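DisA protein (Sorangium cellulosum, PDB 6CCA) methylates a polyketide-intermediate carbon as the gem-dimethylating methyltransferase of the disorazol assembly line, probably with S-adenosylmethionine as methyl donor. Local coordinates at residues 64-69 with 340-345; 163-168 with 344-349; 214-219 with 299-304; 327-332 with 383-388. One frame throughout, in Å; residues are numbered along the deposited sequence.

Contact 1 of 4, residues 64-69 with 340-345; sequences FSEDLL and VVHFLT
Ser65 and His342 meet methylene to methylene: their CB atoms lie 3.5 Å apart, on backbones whose CA atoms come within 6.0 Å. This is the tight part of the contact. Ser65 OG sits beside its own backbone N (chi1 -62°), where it bonds to Leu61 O; at 3.8 Å from this oxygen, Phe343 N is only in packing contact. Phe343 CB stands farther off, 4.4 Å from Ser65 OG, and its ring meets Tyr154 edge-to-face. The motif is helix-on-helix packing: the first turn of helix 342-346, with Val341 at its N-cap position, rests on the middle of helix 55-75, and Glu62 of that longer helix accepts a hydrogen bond from His342 N. The looser part lies at the end of the His342 side chain, a partly exposed residue. Glu66 reaches it with an extended chain, its CG passing 3.6 Å from His342 CD2. The carboxylate approaches the edge of the imidazole with the two planes 40° apart. Any bond from His342 NE2 to Glu66 OE2, at 3.3 Å, is weak and bent, and the position of that oxygen is doubtful; Glu66 OE2 also forms a salt bridge with Arg63.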
loop_
_atom_site.group_PDB
_atom_site.type_symbol
_atom_site.label_atom_id
_atom_site.label_comp_id
_atom_site.label_asym_id
_atom_site.label_seq_id
_atom_site.Cartn_x
_atom_site.Cartn_y
_atom_site.Cartn_z
ATOM N N PHE A 64 -19.227 6.834 -2.995
ATOM C CA PHE A 64 -19.256 7.694 -1.839
ATOM C C PHE A 64 -18.082 8.687 -1.824
ATOM O O PHE A 64 -18.255 9.833 -1.542
ATOM C CB PHE A 64 -19.306 6.835 -0.591
ATOM C CG PHE A 64 -19.137 7.587 0.695
ATOM C CD1 PHE A 64 -20.130 8.397 1.171
ATOM C CD2 PHE A 64 -18.012 7.429 1.449
ATOM C CE1 PHE A 64 -19.984 9.068 2.335
ATOM C CE2 PHE A 64 -17.863 8.093 2.639
ATOM C CZ PHE A 64 -18.864 8.908 3.083
ATOM N N SER A 65 -16.889 8.201 -2.142
ATOM C CA SER A 65 -15.728 9.068 -2.151
ATOM C C SER A 65 -15.923 10.226 -3.133
ATOM O O SER A 65 -15.536 11.336 -2.858
ATOM C CB SER A 65 -14.466 8.256 -2.496
ATOM O OG SER A 65 -14.234 7.248 -1.518
ATOM N N GLU A 66 -16.510 9.951 -4.291
ATOM C CA GLU A 66 -16.794 10.979 -5.274
ATOM C C GLU A 66 -17.719 12.075 -4.720
ATOM O O GLU A 66 -17.440 13.263 -4.870
ATOM C CB GLU A 66 -17.460 10.330 -6.491
ATOM C CG GLU A 66 -16.504 9.463 -7.266
ATOM C CD GLU A 66 -17.197 8.585 -8.298
ATOM O OE1 GLU A 66 -18.426 8.455 -8.313
ATOM O OE2 GLU A 66 -16.451 8.051 -9.106
ATOM N N ASP A 67 -18.829 11.628 -4.126
ATOM C CA ASP A 67 -19.808 12.505 -3.529
ATOM C C ASP A 67 -19.276 13.323 -2.348
ATOM O O ASP A 67 -19.485 14.513 -2.234
ATOM C CB ASP A 67 -20.971 11.679 -3.087
ATOM C CG ASP A 67 -21.720 11.008 -4.293
ATOM O OD1 ASP A 67 -21.395 11.265 -5.481
ATOM O OD2 ASP A 67 -22.507 10.121 -4.019
ATOM N N LEU A 68 -18.483 12.658 -1.509
ATOM C CA LEU A 68 -17.810 13.293 -0.381
ATOM C C LEU A 68 -16.892 14.384 -0.876
ATOM O O LEU A 68 -16.803 15.446 -0.257
ATOM C CB LEU A 68 -16.999 12.187 0.383
ATOM C CG LEU A 68 -16.484 12.597 1.772
ATOM C CD1 LEU A 68 -17.574 13.029 2.777
ATOM C CD2 LEU A 68 -15.632 11.417 2.279
ATOM N N LEU A 69 -16.134 14.084 -1.943
ATOM C CA LEU A 69 -15.255 15.053 -2.516
ATOM C C LEU A 69 -16.028 16.290 -3.020
ATOM O O LEU A 69 -15.607 17.414 -2.786
ATOM C CB LEU A 69 -14.433 14.420 -3.640
ATOM C CG LEU A 69 -13.497 15.366 -4.346
ATOM C CD1 LEU A 69 -12.517 16.059 -3.435
ATOM C CD2 LEU A 69 -12.732 14.618 -5.454
ATOM N N VAL A 340 -5.891 2.686 -8.314
ATOM C CA VAL A 340 -5.828 3.986 -7.711
ATOM C C VAL A 340 -7.259 4.325 -7.215
ATOM O O VAL A 340 -7.913 5.217 -7.734
ATOM C CB VAL A 340 -5.411 5.088 -8.686
ATOM C CG1 VAL A 340 -5.119 6.333 -7.887
ATOM C CG2 VAL A 340 -4.105 4.756 -9.411
ATOM N N VAL A 341 -7.762 3.590 -6.264
ATOM C CA VAL A 341 -9.110 3.884 -5.700
ATOM C C VAL A 341 -9.204 5.276 -5.035
ATOM O O VAL A 341 -8.231 5.799 -4.436
ATOM C CB VAL A 341 -9.559 2.745 -4.740
ATOM C CG1 VAL A 341 -9.644 1.446 -5.525
ATOM C CG2 VAL A 341 -8.613 2.577 -3.556
ATOM N N HIS A 342 -10.422 5.877 -5.119
ATOM C CA HIS A 342 -10.629 7.231 -4.621
ATOM C C HIS A 342 -10.401 7.292 -3.110
ATOM O O HIS A 342 -9.898 8.285 -2.568
ATOM C CB HIS A 342 -12.040 7.684 -4.939
ATOM C CG HIS A 342 -12.353 7.697 -6.397
ATOM N ND1 HIS A 342 -11.409 7.958 -7.380
ATOM C CD2 HIS A 342 -13.533 7.526 -7.048
ATOM C CE1 HIS A 342 -11.979 7.880 -8.564
ATOM N NE2 HIS A 342 -13.267 7.635 -8.387
ATOM N N PHE A 343 -10.698 6.199 -2.439
ATOM C CA PHE A 343 -10.444 6.108 -1.016
ATOM C C PHE A 343 -9.033 6.419 -0.693
ATOM O O PHE A 343 -8.708 7.100 0.277
ATOM C CB PHE A 343 -10.773 4.688 -0.481
ATOM C CG PHE A 343 -10.153 4.446 0.883
ATOM C CD1 PHE A 343 -10.709 5.048 2.017
ATOM C CD2 PHE A 343 -8.983 3.741 1.020
ATOM C CE1 PHE A 343 -10.133 4.912 3.304
ATOM C CE2 PHE A 343 -8.355 3.612 2.266
ATOM C CZ PHE A 343 -8.947 4.183 3.429
ATOM N N LEU A 344 -8.105 5.849 -1.458
ATOM C CA LEU A 344 -6.696 6.129 -1.251
ATOM C C LEU A 344 -6.290 7.537 -1.634
ATOM O O LEU A 344 -5.505 8.219 -0.919
ATOM C CB LEU A 344 -5.831 5.119 -2.052
ATOM C CG LEU A 344 -5.934 3.685 -1.505
ATOM C CD1 LEU A 344 -5.113 2.783 -2.450
ATOM C CD2 LEU A 344 -5.396 3.564 -0.086
ATOM N N THR A 345 -6.741 7.990 -2.805
ATOM C CA THR A 345 -6.399 9.347 -3.206
ATOM C C THR A 345 -6.759 10.364 -2.112
ATOM O O THR A 345 -5.979 11.249 -1.793
ATOM C CB THR A 345 -7.059 9.751 -4.543
ATOM O OG1 THR A 345 -6.584 8.874 -5.600
ATOM C CG2 THR A 345 -6.724 11.239 -4.864
#

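Contact 2 of 4, residues 163-168 with 344-349; sequences RRYPEL and LTLSAG
Tyr165 directs the hydroxyl end of its ring onto Leu346, meeting both the backbone carbonyl and the side chain of that residue. Tyr165 OH donates to Leu346 O at 2.6 Å, a short bond. The hydroxyl lies in the carbonyl plane on a lone pair, with a C=O...donor angle of 122°, and Leu346 O in turn lies near the plane of the phenol at its edge, 3.3 Å from Tyr165 CE2. The two side chains cross at about a right angle, and Leu346 CD2 touches just the hydroxyl end of the tyrosine, standing 3.8 Å from Tyr165 OH and 4.2 Å from Tyr165 CZ. Tyr165 holds this position with chi1 at -136°, away from the staggered values. Ile72 and Leu350 also touch the tyrosine, while Leu108 packs on Leu346.

The helix that presents the tyrosine is tied at its start. Arg164, at the N-cap position, grips Glu167 side-on: NE bonds Glu167 OE2 at 3.0 Å and NH2 bonds Glu167 OE1 at 3.2 Å, both oxygens being met from above the carboxylate plane.

Leu346 O belongs to the last residue of helix 342-346, where the chain leaves regular helix before a short 3-10 segment. The arrangement is thus a buried tyrosine hydroxyl bonded to a carbonyl at a helix C-terminus, joining helix 165-169 to the short helix 342-346 that follows strand 330-337.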
loop_
_atom_site.group_PDB
_atom_site.type_symbol
_atom_site.label_atom_id
_atom_site.label_comp_id
_atom_site.label_asym_id
_atom_site.label_seq_id
_atom_site.Cartn_x
_atom_site.Cartn_y
_atom_site.Cartn_z
ATOM N N ARG A 163 -14.065 15.834 7.741
ATOM C CA ARG A 163 -14.306 16.890 8.733
ATOM C C ARG A 163 -13.235 17.939 8.793
ATOM O O ARG A 163 -13.528 19.093 9.213
ATOM C CB ARG A 163 -14.602 16.291 10.107
ATOM C CG ARG A 163 -15.867 15.455 10.158
ATOM C CD ARG A 163 -16.171 14.923 11.568
ATOM N NE ARG A 163 -16.710 16.002 12.396
ATOM C CZ ARG A 163 -16.195 16.433 13.510
ATOM N NH1 ARG A 163 -15.120 15.860 14.014
ATOM N NH2 ARG A 163 -16.826 17.431 14.200
ATOM N N ARG A 164 -11.992 17.619 8.444
ATOM C CA ARG A 164 -10.940 18.583 8.508
ATOM C C ARG A 164 -10.377 18.921 7.190
ATOM O O ARG A 164 -9.253 19.518 7.096
ATOM C CB ARG A 164 -9.795 18.001 9.374
ATOM C CG ARG A 164 -10.266 17.538 10.725
ATOM C CD ARG A 164 -10.585 18.688 11.613
ATOM N NE ARG A 164 -9.463 19.620 11.799
ATOM C CZ ARG A 164 -8.435 19.423 12.633
ATOM N NH1 ARG A 164 -8.302 18.315 13.336
ATOM N NH2 ARG A 164 -7.530 20.374 12.770
ATOM N N TYR A 165 -11.058 18.503 6.114
ATOM C CA TYR A 165 -10.414 18.551 4.762
ATOM C C TYR A 165 -9.981 19.960 4.300
ATOM O O TYR A 165 -8.891 20.127 3.773
ATOM C CB TYR A 165 -11.274 17.850 3.658
ATOM C CG TYR A 165 -10.403 16.955 2.755
ATOM C CD1 TYR A 165 -9.767 17.478 1.615
ATOM C CD2 TYR A 165 -10.198 15.600 3.072
ATOM C CE1 TYR A 165 -8.976 16.679 0.840
ATOM C CE2 TYR A 165 -9.391 14.765 2.282
ATOM C CZ TYR A 165 -8.798 15.305 1.163
ATOM O OH TYR A 165 -7.979 14.510 0.385
ATOM N N PRO A 166 -10.824 20.948 4.487
ATOM C CA PRO A 166 -10.408 22.315 4.072
ATOM C C PRO A 166 -9.088 22.728 4.745
ATOM O O PRO A 166 -8.178 23.155 4.044
ATOM C CB PRO A 166 -11.592 23.169 4.480
ATOM C CG PRO A 166 -12.775 22.195 4.493
ATOM C CD PRO A 166 -12.196 20.899 4.984
ATOM N N GLU A 167 -8.935 22.513 6.051
ATOM C CA GLU A 167 -7.615 22.651 6.697
ATOM C C GLU A 167 -6.477 21.813 6.140
ATOM O O GLU A 167 -5.380 22.299 5.983
ATOM C CB GLU A 167 -7.736 22.399 8.173
ATOM C CG GLU A 167 -8.634 23.412 8.885
ATOM C CD GLU A 167 -9.074 22.860 10.206
ATOM O OE1 GLU A 167 -8.316 23.082 11.181
ATOM O OE2 GLU A 167 -10.104 22.128 10.276
ATOM N N LEU A 168 -6.736 20.552 5.845
ATOM C CA LEU A 168 -5.750 19.662 5.304
ATOM C C LEU A 168 -5.217 20.211 3.985
ATOM O O LEU A 168 -4.017 20.281 3.749
ATOM C CB LEU A 168 -6.357 18.259 5.107
ATOM C CG LEU A 168 -6.518 17.467 6.414
ATOM C CD1 LEU A 168 -7.369 16.259 6.227
ATOM C CD2 LEU A 168 -5.176 16.995 6.968
ATOM N N LEU A 344 -8.105 5.849 -1.458
ATOM C CA LEU A 344 -6.696 6.129 -1.251
ATOM C C LEU A 344 -6.290 7.537 -1.634
ATOM O O LEU A 344 -5.505 8.219 -0.919
ATOM C CB LEU A 344 -5.831 5.119 -2.052
ATOM C CG LEU A 344 -5.934 3.685 -1.505
ATOM C CD1 LEU A 344 -5.113 2.783 -2.450
ATOM C CD2 LEU A 344 -5.396 3.564 -0.086
ATOM N N THR A 345 -6.741 7.990 -2.805
ATOM C CA THR A 345 -6.399 9.347 -3.206
ATOM C C THR A 345 -6.759 10.364 -2.112
ATOM O O THR A 345 -5.979 11.249 -1.793
ATOM C CB THR A 345 -7.059 9.751 -4.543
ATOM O OG1 THR A 345 -6.584 8.874 -5.600
ATOM C CG2 THR A 345 -6.724 11.239 -4.864
ATOM N N LEU A 346 -7.932 10.214 -1.534
ATOM C CA LEU A 346 -8.418 11.181 -0.522
ATOM C C LEU A 346 -7.664 11.114 0.813
ATOM O O LEU A 346 -7.525 12.141 1.450
ATOM C CB LEU A 346 -9.894 10.988 -0.239
ATOM C CG LEU A 346 -10.833 11.336 -1.347
ATOM C CD1 LEU A 346 -12.269 10.984 -0.968
ATOM C CD2 LEU A 346 -10.652 12.803 -1.627
ATOM N N SER A 347 -7.169 9.911 1.167
ATOM C CA SER A 347 -6.535 9.625 2.435
ATOM C C SER A 347 -5.024 9.546 2.327
ATOM O O SER A 347 -4.338 10.513 2.723
ATOM C CB SER A 347 -7.115 8.420 3.107
ATOM O OG SER A 347 -7.076 7.208 2.398
ATOM N N ALA A 348 -4.539 8.448 1.739
ATOM C CA ALA A 348 -3.083 8.250 1.485
ATOM C C ALA A 348 -2.519 9.361 0.610
ATOM O O ALA A 348 -1.381 9.775 0.766
ATOM C CB ALA A 348 -2.860 6.875 0.850
ATOM N N GLY A 349 -3.346 9.944 -0.272
ATOM C CA GLY A 349 -2.928 11.108 -1.108
ATOM C C GLY A 349 -2.509 12.392 -0.438
ATOM O O GLY A 349 -1.969 13.342 -1.080
#

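Contact 3 of 4, residues 214-219 with 299-304; sequences DARVPH and RFDVVL
Arg216 and Asp301 form a buried salt bridge, NH1 to OD1 at 3.1 Å, and no other pair of residues meets between 214-219 and 299-304. The arginine does not reach straight across. Its chain bends twice, at chi2 (-72°) and again at chi3, which at -29° is far from staggered, and this folding lets the guanidinium present an edge to the aspartate. Asp301 OD1 lies in the guanidinium plane, but the carboxylate is turned 40° from it; this is a single-point ion pair whose geometry does not amount to a hydrogen bond. In the class I methyltransferase fold that the strand order describes, helix 196-216 leads into strand 226-231, which pairs in parallel with 300-306. The bridge therefore joins the last turn of that helix to the chain at Asp301, within the broken strand 300-306 in the middle of the sheet. Asp301 has further partners: its OD2 accepts from Thr227 N and makes a salt bridge with Lys327 NZ, while its CG sits beside the backbone N. Positive charge from two residues would be expected to keep the carboxylate ionised. Arg216 also makes a cation-pi contact with Phe30. His219 N bonds Arg216 O at 2.9 Å where the chain passes from helix into a 3-10 turn.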
loop_
_atom_site.group_PDB
_atom_site.type_symbol
_atom_site.label_atom_id
_atom_site.label_comp_id
_atom_site.label_asym_id
_atom_site.label_seq_id
_atom_site.Cartn_x
_atom_site.Cartn_y
_atom_site.Cartn_z
ATOM N N ASP A 214 8.885 -24.024 5.049
ATOM C CA ASP A 214 8.654 -25.454 4.958
ATOM C C ASP A 214 9.516 -26.082 3.900
ATOM O O ASP A 214 9.958 -27.154 4.058
ATOM C CB ASP A 214 7.221 -25.764 4.631
ATOM C CG ASP A 214 6.325 -25.647 5.805
ATOM O OD1 ASP A 214 6.775 -25.631 6.959
ATOM O OD2 ASP A 214 5.139 -25.556 5.537
ATOM N N ALA A 215 9.720 -25.400 2.805
ATOM C CA ALA A 215 10.603 -25.877 1.766
ATOM C C ALA A 215 12.086 -25.889 2.111
ATOM O O ALA A 215 12.774 -26.771 1.727
ATOM C CB ALA A 215 10.393 -25.086 0.505
ATOM N N ARG A 216 12.561 -24.897 2.824
ATOM C CA ARG A 216 13.977 -24.745 3.062
ATOM C C ARG A 216 14.455 -25.398 4.335
ATOM O O ARG A 216 15.577 -25.879 4.392
ATOM C CB ARG A 216 14.339 -23.271 3.224
ATOM C CG ARG A 216 14.140 -22.422 1.986
ATOM C CD ARG A 216 15.120 -22.644 0.849
ATOM N NE ARG A 216 16.448 -23.104 1.224
ATOM C CZ ARG A 216 17.434 -22.368 1.721
ATOM N NH1 ARG A 216 17.290 -21.054 1.969
ATOM N NH2 ARG A 216 18.578 -22.982 1.990
ATOM N N VAL A 217 13.654 -25.339 5.383
ATOM C CA VAL A 217 14.126 -25.769 6.718
ATOM C C VAL A 217 14.705 -27.179 6.669
ATOM O O VAL A 217 15.796 -27.404 7.216
ATOM C CB VAL A 217 13.033 -25.669 7.796
ATOM C CG1 VAL A 217 13.286 -26.579 8.986
ATOM C CG2 VAL A 217 12.953 -24.221 8.271
ATOM N N PRO A 218 14.035 -28.092 5.963
ATOM C CA PRO A 218 14.558 -29.462 5.928
ATOM C C PRO A 218 15.968 -29.580 5.410
ATOM O O PRO A 218 16.643 -30.533 5.772
ATOM C CB PRO A 218 13.602 -30.170 4.962
ATOM C CG PRO A 218 12.304 -29.522 5.287
ATOM C CD PRO A 218 12.684 -28.048 5.373
ATOM N N HIS A 219 16.400 -28.643 4.563
ATOM C CA HIS A 219 17.710 -28.692 3.977
ATOM C C HIS A 219 18.756 -27.825 4.640
ATOM O O HIS A 219 19.875 -27.748 4.149
ATOM C CB HIS A 219 17.598 -28.392 2.517
ATOM C CG HIS A 219 16.658 -29.314 1.832
ATOM N ND1 HIS A 219 15.385 -28.936 1.452
ATOM C CD2 HIS A 219 16.766 -30.628 1.533
ATOM C CE1 HIS A 219 14.761 -29.969 0.912
ATOM N NE2 HIS A 219 15.580 -31.005 0.940
ATOM N N ARG A 299 22.346 -11.382 1.948
ATOM C CA ARG A 299 22.134 -11.823 3.283
ATOM C C ARG A 299 20.777 -12.442 3.533
ATOM O O ARG A 299 20.606 -13.162 4.444
ATOM C CB ARG A 299 22.296 -10.671 4.243
ATOM C CG ARG A 299 23.117 -11.143 5.413
ATOM C CD ARG A 299 22.780 -10.520 6.723
ATOM N NE ARG A 299 22.456 -11.520 7.701
ATOM C CZ ARG A 299 22.609 -11.345 8.977
ATOM N NH1 ARG A 299 23.122 -10.212 9.415
ATOM N NH2 ARG A 299 22.235 -12.283 9.798
ATOM N N PHE A 300 19.828 -12.089 2.697
ATOM C CA PHE A 300 18.443 -12.362 2.950
ATOM C C PHE A 300 17.837 -13.379 2.033
ATOM O O PHE A 300 17.999 -13.287 0.874
ATOM C CB PHE A 300 17.655 -11.056 2.870
ATOM C CG PHE A 300 18.012 -10.111 3.953
ATOM C CD1 PHE A 300 17.611 -10.343 5.227
ATOM C CD2 PHE A 300 18.848 -9.076 3.714
ATOM C CE1 PHE A 300 17.984 -9.531 6.240
ATOM C CE2 PHE A 300 19.218 -8.238 4.731
ATOM C CZ PHE A 300 18.781 -8.482 5.989
ATOM N N ASP A 301 17.099 -14.312 2.619
ATOM C CA ASP A 301 16.383 -15.304 1.840
ATOM C C ASP A 301 15.105 -14.700 1.284
ATOM O O ASP A 301 14.618 -15.114 0.231
ATOM C CB ASP A 301 16.055 -16.458 2.737
ATOM C CG ASP A 301 17.327 -17.197 3.191
ATOM O OD1 ASP A 301 17.818 -18.042 2.395
ATOM O OD2 ASP A 301 17.897 -16.820 4.223
ATOM N N VAL A 302 14.491 -13.802 2.056
ATOM C CA VAL A 302 13.171 -13.188 1.695
ATOM C C VAL A 302 13.213 -11.740 2.109
ATOM O O VAL A 302 13.722 -11.417 3.187
ATOM C CB VAL A 302 11.963 -13.864 2.437
ATOM C CG1 VAL A 302 10.622 -13.259 2.038
ATOM C CG2 VAL A 302 11.927 -15.348 2.212
ATOM N N VAL A 303 12.701 -10.881 1.235
ATOM C CA VAL A 303 12.363 -9.536 1.586
ATOM C C VAL A 303 10.855 -9.355 1.490
ATOM O O VAL A 303 10.270 -9.630 0.428
ATOM C CB VAL A 303 13.049 -8.530 0.710
ATOM C CG1 VAL A 303 12.640 -7.119 1.045
ATOM C CG2 VAL A 303 14.542 -8.596 0.867
ATOM N N LEU A 304 10.238 -8.864 2.562
ATOM C CA LEU A 304 8.804 -8.584 2.633
ATOM C C LEU A 304 8.562 -7.083 2.659
ATOM O O LEU A 304 9.196 -6.334 3.434
ATOM C CB LEU A 304 8.236 -9.172 3.945
ATOM C CG LEU A 304 6.827 -8.692 4.321
ATOM C CD1 LEU A 304 5.846 -9.234 3.278
ATOM C CD2 LEU A 304 6.486 -9.236 5.681
#

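Contact 4 of 4, residues 327-332 with 383-388; sequences KANGWL and GFRRVA
Arg385 NH2 makes a salt bridge with Glu408 OE1 and also lies close to Asn329 OD1. That approach, 2.6 Å from Arg385 NH2 to Asn329 OD1, does not count as a hydrogen bond and is doubtful in detail: the amide oxygen lies near the guanidinium plane at its edge, yet the angle at the N-H is poor, and the amide and guanidinium planes are 42° apart. A bend at chi3 (-81°) turns the arginine head back toward Asn329. On the other end of that amide, ND2 bonds Phe30 O, which supports the modelled orientation, with OD1 turned to the arginine. Asn329 occupies the third position of a type II turn, closed by Gly330 N to Lys327 O at 2.8 Å. Beyond the polar end the contact is apolar: Leu332 CB meets Phe384 CE2 at 4.0 Å, an oblique approach to the ring. Phe384 follows Gly383, the C-prime residue of a Schellman motif that ends helix 372-381. The nearest CA atoms, of Asn329 and Phe384, remain 8.8 Å apart, consistent with strands that are not direct neighbours. Strand 402-409 pairs antiparallel with both 330-337 and 384-385, as the reversed strand does in class I methyltransferases, while Leu379 of helix 372-381 packs on both Leu332 and Phe384.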
loop_
_atom_site.group_PDB
_atom_site.type_symbol
_atom_site.label_atom_id
_atom_site.label_comp_id
_atom_site.label_asym_id
_atom_site.label_seq_id
_atom_site.Cartn_x
_atom_site.Cartn_y
_atom_site.Cartn_z
ATOM N N LYS A 327 19.599 -13.114 -1.484
ATOM C CA LYS A 327 20.314 -14.235 -2.105
ATOM C C LYS A 327 19.745 -14.505 -3.478
ATOM O O LYS A 327 18.586 -14.234 -3.773
ATOM C CB LYS A 327 20.107 -15.474 -1.251
ATOM C CG LYS A 327 20.838 -15.366 0.079
ATOM C CD LYS A 327 20.598 -16.540 0.977
ATOM C CE LYS A 327 21.250 -16.256 2.343
ATOM N NZ LYS A 327 20.736 -17.327 3.239
ATOM N N ALA A 328 20.588 -15.063 -4.338
ATOM C CA ALA A 328 20.089 -15.660 -5.547
ATOM C C ALA A 328 18.971 -16.615 -5.218
ATOM O O ALA A 328 19.057 -17.410 -4.276
ATOM C CB ALA A 328 21.266 -16.379 -6.278
ATOM N N ASN A 329 17.914 -16.608 -6.052
ATOM C CA ASN A 329 16.689 -17.382 -5.800
ATOM C C ASN A 329 16.007 -17.100 -4.421
ATOM O O ASN A 329 15.213 -17.930 -3.917
ATOM C CB ASN A 329 16.999 -18.869 -5.807
ATOM C CG ASN A 329 17.582 -19.310 -7.144
ATOM O OD1 ASN A 329 17.205 -18.751 -8.149
ATOM N ND2 ASN A 329 18.494 -20.296 -7.152
ATOM N N GLY A 330 16.274 -15.888 -3.868
ATOM C CA GLY A 330 15.526 -15.389 -2.723
ATOM C C GLY A 330 14.223 -14.736 -3.263
ATOM O O GLY A 330 14.123 -14.334 -4.455
ATOM N N TRP A 331 13.246 -14.653 -2.394
ATOM C CA TRP A 331 11.927 -14.073 -2.802
ATOM C C TRP A 331 11.711 -12.647 -2.331
ATOM O O TRP A 331 12.105 -12.281 -1.199
ATOM C CB TRP A 331 10.805 -14.914 -2.215
ATOM C CG TRP A 331 10.687 -16.347 -2.646
ATOM C CD1 TRP A 331 11.543 -17.067 -3.401
ATOM C CD2 TRP A 331 9.681 -17.234 -2.199
ATOM N NE1 TRP A 331 11.063 -18.360 -3.528
ATOM C CE2 TRP A 331 9.946 -18.496 -2.756
ATOM C CE3 TRP A 331 8.563 -17.079 -1.357
ATOM C CZ2 TRP A 331 9.117 -19.598 -2.542
ATOM C CZ3 TRP A 331 7.735 -18.181 -1.104
ATOM C CH2 TRP A 331 8.011 -19.446 -1.736
ATOM N N LEU A 332 11.091 -11.851 -3.196
ATOM C CA LEU A 332 10.425 -10.627 -2.801
ATOM C C LEU A 332 8.935 -10.901 -2.670
ATOM O O LEU A 332 8.348 -11.528 -3.572
ATOM C CB LEU A 332 10.686 -9.578 -3.848
ATOM C CG LEU A 332 9.930 -8.271 -3.677
ATOM C CD1 LEU A 332 10.337 -7.583 -2.361
ATOM C CD2 LEU A 332 10.199 -7.318 -4.844
ATOM N N GLY A 383 14.770 -8.391 -13.699
ATOM C CA GLY A 383 15.449 -9.664 -13.506
ATOM C C GLY A 383 14.946 -10.568 -12.399
ATOM O O GLY A 383 15.704 -11.380 -11.884
ATOM N N PHE A 384 13.663 -10.445 -12.030
ATOM C CA PHE A 384 13.058 -11.467 -11.265
ATOM C C PHE A 384 12.410 -12.457 -12.219
ATOM O O PHE A 384 12.040 -12.032 -13.320
ATOM C CB PHE A 384 11.974 -10.862 -10.312
ATOM C CG PHE A 384 12.540 -10.004 -9.223
ATOM C CD1 PHE A 384 12.821 -8.655 -9.443
ATOM C CD2 PHE A 384 12.756 -10.504 -7.927
ATOM C CE1 PHE A 384 13.343 -7.830 -8.424
ATOM C CE2 PHE A 384 13.266 -9.682 -6.905
ATOM C CZ PHE A 384 13.558 -8.331 -7.157
ATOM N N ARG A 385 12.211 -13.688 -11.769
ATOM C CA ARG A 385 11.515 -14.755 -12.493
ATOM C C ARG A 385 10.358 -15.350 -11.711
ATOM O O ARG A 385 10.219 -15.102 -10.558
ATOM C CB ARG A 385 12.471 -15.908 -12.797
ATOM C CG ARG A 385 13.887 -15.487 -12.948
ATOM C CD ARG A 385 14.807 -16.602 -13.274
ATOM N NE ARG A 385 15.141 -17.300 -12.049
ATOM C CZ ARG A 385 16.346 -17.701 -11.733
ATOM N NH1 ARG A 385 17.354 -17.431 -12.519
ATOM N NH2 ARG A 385 16.513 -18.381 -10.626
ATOM N N ARG A 386 9.556 -16.170 -12.366
ATOM C CA ARG A 386 8.430 -16.822 -11.748
ATOM C C ARG A 386 7.506 -15.798 -11.107
ATOM O O ARG A 386 6.820 -16.105 -10.202
ATOM C CB ARG A 386 8.902 -17.800 -10.680
ATOM C CG ARG A 386 8.944 -19.248 -11.051
ATOM C CD ARG A 386 10.411 -19.646 -11.026
ATOM N NE ARG A 386 10.822 -19.923 -12.328
ATOM C CZ ARG A 386 12.034 -20.206 -12.749
ATOM N NH1 ARG A 386 13.102 -20.213 -11.980
ATOM N NH2 ARG A 386 12.146 -20.464 -13.999
ATOM N N VAL A 387 7.546 -14.592 -11.621
ATOM C CA VAL A 387 6.778 -13.531 -11.022
ATOM C C VAL A 387 5.306 -13.896 -10.982
ATOM O O VAL A 387 4.736 -14.243 -11.970
ATOM C CB VAL A 387 7.015 -12.182 -11.672
ATOM C CG1 VAL A 387 6.254 -11.130 -10.919
ATOM C CG2 VAL A 387 8.475 -11.834 -11.673
ATOM N N ALA A 388 4.742 -13.873 -9.790
ATOM C CA ALA A 388 3.388 -14.352 -9.540
ATOM C C ALA A 388 2.517 -13.411 -8.728
ATOM O O ALA A 388 2.480 -13.488 -7.489
ATOM C CB ALA A 388 3.418 -15.732 -8.916
#

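From the N terminus, helix 55-75 opens contact 1 and the start of helix 165-169 opens contact 2; both close on helix 342-346, sharing Leu344 and Thr345, and touch where Leu69 CD1 packs on Leu346 CD2. Contact 3 opens and closes inside both loops, tying helix 196-216 to strand 300-306. Contact 4 opens after contact 3 has closed, but its second segment, 383-388, follows the end of contacts 1 and 2, so it crosses them. Contacts 3 and 4 meet through adjacent parallel strands 300-306 and 330-337 of the methyltransferase sheet. Contacts 1 and 2 bind the N-terminal helices to the excursion after strand 330-337, with centres 35 to 40 Å away from the other pair.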